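Local coordinates for protein hexameric cytochrome (Silicibacter pomeroyi, PDB 2OYY) that binds heme b through an axial tyrosine and assembles as an all-helical hexamer, its physiological function being unknown, at residues A[19-24]-A[62-67]. Residues are numbered along the deposited sequence; the frame is centred on the assembly and turned at random.
Sequences DLAVKL and THFQTI. With HEM (protoporphyrin IX containing Fe), chain J.
Ala21 and Phe64 mark where two helical segments meet, their CA atoms 5.1 Å apart; the axes of 19-24 and 62-67 approach to 8.3 Å, their directions 126° apart. The close approach is consistent with the small side chain of Ala21. Its CB lies against the backbone of the other helix, 3.6 Å from Phe64 N, and also touches the CB atoms of His63 and Phe64. It sits at the edge of the Phe64 ring. Leu24 lies over one face of the His63 imidazole. Its CB stands above the ring centre, 3.6 Å from the centroid, in a CH-pi contact. CG of His63 is anti to its own carbonyl carbon (chi1 -82°), which sets CG 3.8 Å from Leu24 CB. Leu24 CD1 reaches the same ring near ND1. Further along, Leu20 CD2 meets Ile67 CD1 at 3.5 Å, the two side chains crossing obliquely. Val22 points away from this interface, and its CG1 touches the heme methyl CMA. The contact is buried and joins helix 14-32 to helix 50-70, with Phe18 meeting the Phe64 ring. Thr11 packs on Leu20 and Ile67, and Phe64 of a neighbouring subunit on Leu24, so the helix pair also borders a subunit interface of the hexamer.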
ATOM      1  N   ASP A  19       2.078  16.040  11.128  1.00  2.00           N
ATOM      2  CA  ASP A  19       3.300  16.779  10.771  1.00  2.00           C
ATOM      3  C   ASP A  19       4.524  15.909  10.972  1.00  2.00           C
ATOM      4  O   ASP A  19       5.504  16.032  10.248  1.00  2.00           O
ATOM      5  CB  ASP A  19       3.454  18.051  11.596  1.00  2.00           C
ATOM      6  CG  ASP A  19       2.302  19.008  11.408  1.00  2.00           C
ATOM      7  OD1 ASP A  19       2.030  19.407  10.253  1.00  2.00           O
ATOM      8  OD2 ASP A  19       1.675  19.355  12.438  1.00  3.52           O
ATOM      9  N   LEU A  20       4.475  15.029  11.965  1.00  2.00           N
ATOM     10  CA  LEU A  20       5.570  14.095  12.149  1.00  2.00           C
ATOM     11  C   LEU A  20       5.557  13.105  11.000  1.00  2.00           C
ATOM     12  O   LEU A  20       6.610  12.666  10.556  1.00  2.00           O
ATOM     13  CB  LEU A  20       5.497  13.386  13.516  1.00  2.00           C
ATOM     14  CG  LEU A  20       6.586  12.340  13.811  1.00  2.00           C
ATOM     15  CD1 LEU A  20       7.965  12.910  13.620  1.00  2.00           C
ATOM     16  CD2 LEU A  20       6.462  11.714  15.199  1.00  2.00           C
ATOM     17  N   ALA A  21       4.359  12.772  10.517  1.00  2.00           N
ATOM     18  CA  ALA A  21       4.179  11.838   9.395  1.00  2.00           C
ATOM     19  C   ALA A  21       4.707  12.412   8.086  1.00  2.00           C
ATOM     20  O   ALA A  21       5.343  11.697   7.304  1.00  2.00           O
ATOM     21  CB  ALA A  21       2.724  11.449   9.242  1.00  2.00           C
ATOM     22  N   VAL A  22       4.436  13.705   7.857  1.00  2.00           N
ATOM     23  CA  VAL A  22       4.960  14.417   6.685  1.00  2.00           C
ATOM     24  C   VAL A  22       6.478  14.455   6.812  1.00  2.03           C
ATOM     25  O   VAL A  22       7.217  14.325   5.812  1.00  2.12           O
ATOM     26  CB  VAL A  22       4.397  15.874   6.563  1.00  2.02           C
ATOM     27  CG1 VAL A  22       4.968  16.578   5.326  1.00  2.00           C
ATOM     28  CG2 VAL A  22       2.869  15.880   6.503  1.00  2.00           C
ATOM     29  N   LYS A  23       6.946  14.617   8.047  1.00  2.00           N
ATOM     30  CA  LYS A  23       8.385  14.687   8.291  1.00  2.00           C
ATOM     31  C   LYS A  23       9.029  13.372   7.942  1.00  2.00           C
ATOM     32  O   LYS A  23       9.984  13.341   7.178  1.00  2.00           O
ATOM     33  CB  LYS A  23       8.709  15.060   9.740  1.00  2.00           C
ATOM     34  CG  LYS A  23      10.199  15.077  10.048  1.00  2.21           C
ATOM     35  CD  LYS A  23      10.458  15.637  11.424  1.00  4.32           C
ATOM     36  CE  LYS A  23      11.934  15.543  11.802  1.00  5.07           C
ATOM     37  NZ  LYS A  23      12.154  16.030  13.209  1.00  5.26           N
ATOM     38  N   LEU A  24       8.497  12.286   8.495  1.00  2.00           N
ATOM     39  CA  LEU A  24       9.031  10.955   8.241  1.00  2.00           C
ATOM     40  C   LEU A  24       9.108  10.599   6.758  1.00  2.00           C
ATOM     41  O   LEU A  24       9.988   9.842   6.336  1.00  2.00           O
ATOM     42  CB  LEU A  24       8.231   9.906   9.003  1.00  2.00           C
ATOM     43  CG  LEU A  24       8.541   9.806  10.500  1.00  2.00           C
ATOM     44  CD1 LEU A  24       7.966   8.523  11.072  1.00  2.00           C
ATOM     45  CD2 LEU A  24      10.041   9.875  10.783  1.00  2.00           C
ATOM     46  N   THR A  62       0.564   6.127   5.107  1.00  2.00           N
ATOM     47  CA  THR A  62       1.214   4.994   5.739  1.00  2.00           C
ATOM     48  C   THR A  62       1.868   5.408   7.058  1.00  2.00           C
ATOM     49  O   THR A  62       1.636   4.785   8.082  1.00  2.00           O
ATOM     50  CB  THR A  62       2.219   4.318   4.811  1.00  2.00           C
ATOM     51  OG1 THR A  62       1.535   3.914   3.627  1.00  2.00           O
ATOM     52  CG2 THR A  62       2.787   3.087   5.458  1.00  2.00           C
ATOM     53  N   HIS A  63       2.667   6.467   7.033  1.00  2.00           N
ATOM     54  CA  HIS A  63       3.351   6.916   8.232  1.00  2.00           C
ATOM     55  C   HIS A  63       2.374   7.335   9.333  1.00  2.00           C
ATOM     56  O   HIS A  63       2.528   6.920  10.489  1.00  2.00           O
ATOM     57  CB  HIS A  63       4.313   8.062   7.917  1.00  2.00           C
ATOM     58  CG  HIS A  63       5.634   7.609   7.392  1.00  2.00           C
ATOM     59  ND1 HIS A  63       6.499   6.833   8.130  1.00  2.00           N
ATOM     60  CD2 HIS A  63       6.243   7.828   6.204  1.00  2.00           C
ATOM     61  CE1 HIS A  63       7.589   6.600   7.428  1.00  2.00           C
ATOM     62  NE2 HIS A  63       7.460   7.193   6.256  1.00  2.00           N
ATOM     63  N   PHE A  64       1.367   8.132   8.976  1.00  2.00           N
ATOM     64  CA  PHE A  64       0.380   8.525   9.963  1.00  2.00           C
ATOM     65  C   PHE A  64      -0.279   7.329  10.642  1.00  2.00           C
ATOM     66  O   PHE A  64      -0.708   7.414  11.785  1.00  2.00           O
ATOM     67  CB  PHE A  64      -0.670   9.453   9.378  1.00  2.00           C
ATOM     68  CG  PHE A  64      -1.534  10.081  10.403  1.00  2.00           C
ATOM     69  CD1 PHE A  64      -0.992  10.947  11.346  1.00  2.00           C
ATOM     70  CD2 PHE A  64      -2.878   9.800  10.452  1.00  2.00           C
ATOM     71  CE1 PHE A  64      -1.797  11.540  12.322  1.00  2.00           C
ATOM     72  CE2 PHE A  64      -3.696  10.387  11.434  1.00  2.00           C
ATOM     73  CZ  PHE A  64      -3.150  11.257  12.361  1.00  2.00           C
ATOM     74  N   GLN A  65      -0.333   6.211   9.947  1.00  2.00           N
ATOM     75  CA  GLN A  65      -0.910   4.996  10.503  1.00  2.00           C
ATOM     76  C   GLN A  65      -0.003   4.467  11.604  1.00  2.02           C
ATOM     77  O   GLN A  65      -0.480   4.032  12.662  1.00  2.00           O
ATOM     78  CB  GLN A  65      -1.098   3.969   9.392  1.00  2.00           C
ATOM     79  CG  GLN A  65      -1.986   2.774   9.690  1.00  2.01           C
ATOM     80  CD  GLN A  65      -2.408   2.102   8.391  1.00  3.17           C
ATOM     81  OE1 GLN A  65      -3.430   2.483   7.802  1.00  4.60           O
ATOM     82  NE2 GLN A  65      -1.597   1.145   7.903  1.00  2.00           N
ATOM     83  N   THR A  66       1.307   4.551  11.358  1.00  2.40           N
ATOM     84  CA  THR A  66       2.319   4.090  12.303  1.00  2.73           C
ATOM     85  C   THR A  66       2.393   4.970  13.538  1.00  2.96           C
ATOM     86  O   THR A  66       2.515   4.460  14.650  1.00  3.60           O
ATOM     87  CB  THR A  66       3.721   4.032  11.642  1.00  3.03           C
ATOM     88  OG1 THR A  66       3.622   3.380  10.367  1.00  3.52           O
ATOM     89  CG2 THR A  66       4.737   3.295  12.545  1.00  2.00           C
ATOM     90  N   ILE A  67       2.329   6.288  13.356  1.00  3.00           N
ATOM     91  CA  ILE A  67       2.400   7.194  14.503  1.00  3.08           C
ATOM     92  C   ILE A  67       1.084   7.354  15.294  1.00  2.97           C
ATOM     93  O   ILE A  67       1.095   7.681  16.481  1.00  3.02           O
ATOM     94  CB  ILE A  67       3.070   8.556  14.169  1.00  2.79           C
ATOM     95  CG1 ILE A  67       2.265   9.692  14.770  1.00  2.59           C
ATOM     96  CG2 ILE A  67       3.191   8.757  12.687  1.00  4.22           C
ATOM     97  CD1 ILE A  67       3.101  10.698  15.399  1.00  4.37           C
TER
HETATM   98  CHA HEM J 201       8.740  20.999   0.430  1.00  2.00           C
HETATM   99  CHB HEM J 201       6.224  17.140   1.756  1.00  2.00           C
HETATM  100  CHC HEM J 201       8.782  14.415  -1.296  1.00  2.00           C
HETATM  101  CHD HEM J 201      11.672  18.179  -2.260  1.00  2.00           C
HETATM  102  C1A HEM J 201       7.818  20.206   1.049  1.00  2.00           C
HETATM  103  C2A HEM J 201       6.826  20.653   2.011  1.00  2.00           C
HETATM  104  C3A HEM J 201       6.121  19.578   2.382  1.00  2.00           C
HETATM  105  C4A HEM J 201       6.658  18.433   1.664  1.00  2.00           C
HETATM  106  CMA HEM J 201       4.946  19.529   3.385  1.00  2.00           C
HETATM  107  CAA HEM J 201       6.643  22.117   2.485  1.00  2.00           C
HETATM  108  CBA HEM J 201       5.923  22.937   1.401  1.00  2.81           C
HETATM  109  CGA HEM J 201       5.748  24.378   1.836  1.00  4.36           C
HETATM  110  O1A HEM J 201       5.388  24.641   3.012  1.00  5.19           O
HETATM  111  O2A HEM J 201       5.976  25.283   1.003  1.00  4.54           O
HETATM  112  C1B HEM J 201       6.712  16.063   1.054  1.00  2.00           C
HETATM  113  C2B HEM J 201       6.260  14.704   1.217  1.00  2.00           C
HETATM  114  C3B HEM J 201       6.963  13.938   0.369  1.00  2.00           C
HETATM  115  C4B HEM J 201       7.881  14.802  -0.341  1.00  2.00           C
HETATM  116  CMB HEM J 201       5.156  14.260   2.209  1.00  2.00           C
HETATM  117  CAB HEM J 201       6.830  12.410   0.171  1.00  2.00           C
HETATM  118  CBB HEM J 201       7.825  11.591   0.528  1.00  2.00           C
HETATM  119  C1C HEM J 201       9.770  15.209  -1.835  1.00  2.00           C
HETATM  120  C2C HEM J 201      10.726  14.787  -2.827  1.00  2.00           C
HETATM  121  C3C HEM J 201      11.533  15.821  -3.097  1.00  2.00           C
HETATM  122  C4C HEM J 201      11.107  16.932  -2.275  1.00  2.00           C
HETATM  123  CMC HEM J 201      10.759  13.371  -3.438  1.00  2.00           C
HETATM  124  CAC HEM J 201      12.690  15.875  -4.109  1.00  2.00           C
HETATM  125  CBC HEM J 201      13.793  15.169  -3.933  1.00  2.00           C
HETATM  126  C1D HEM J 201      11.151  19.280  -1.618  1.00  2.00           C
HETATM  127  C2D HEM J 201      11.755  20.592  -1.625  1.00  2.00           C
HETATM  128  C3D HEM J 201      10.848  21.446  -0.787  1.00  2.00           C
HETATM  129  C4D HEM J 201       9.778  20.587  -0.359  1.00  2.00           C
HETATM  130  CMD HEM J 201      13.047  21.065  -2.309  1.00  2.00           C
HETATM  131  CAD HEM J 201      11.042  22.947  -0.497  1.00  4.69           C
HETATM  132  CBD HEM J 201      10.259  23.632  -1.616  1.00  9.48           C
HETATM  133  CGD HEM J 201      10.321  25.127  -1.526  1.00 12.52           C
HETATM  134  O1D HEM J 201      11.442  25.658  -1.757  1.00 14.38           O
HETATM  135  O2D HEM J 201       9.257  25.757  -1.244  1.00 13.11           O
HETATM  136  NA  HEM J 201       7.682  18.849   0.857  1.00  2.00           N
HETATM  137  NB  HEM J 201       7.703  16.089   0.093  1.00  2.00           N
HETATM  138  NC  HEM J 201      10.027  16.533  -1.516  1.00  2.00           N
HETATM  139  ND  HEM J 201       9.980  19.313  -0.862  1.00  2.00           N
HETATM  140 FE   HEM J 201       8.679  17.721  -0.477  1.00  2.00          FE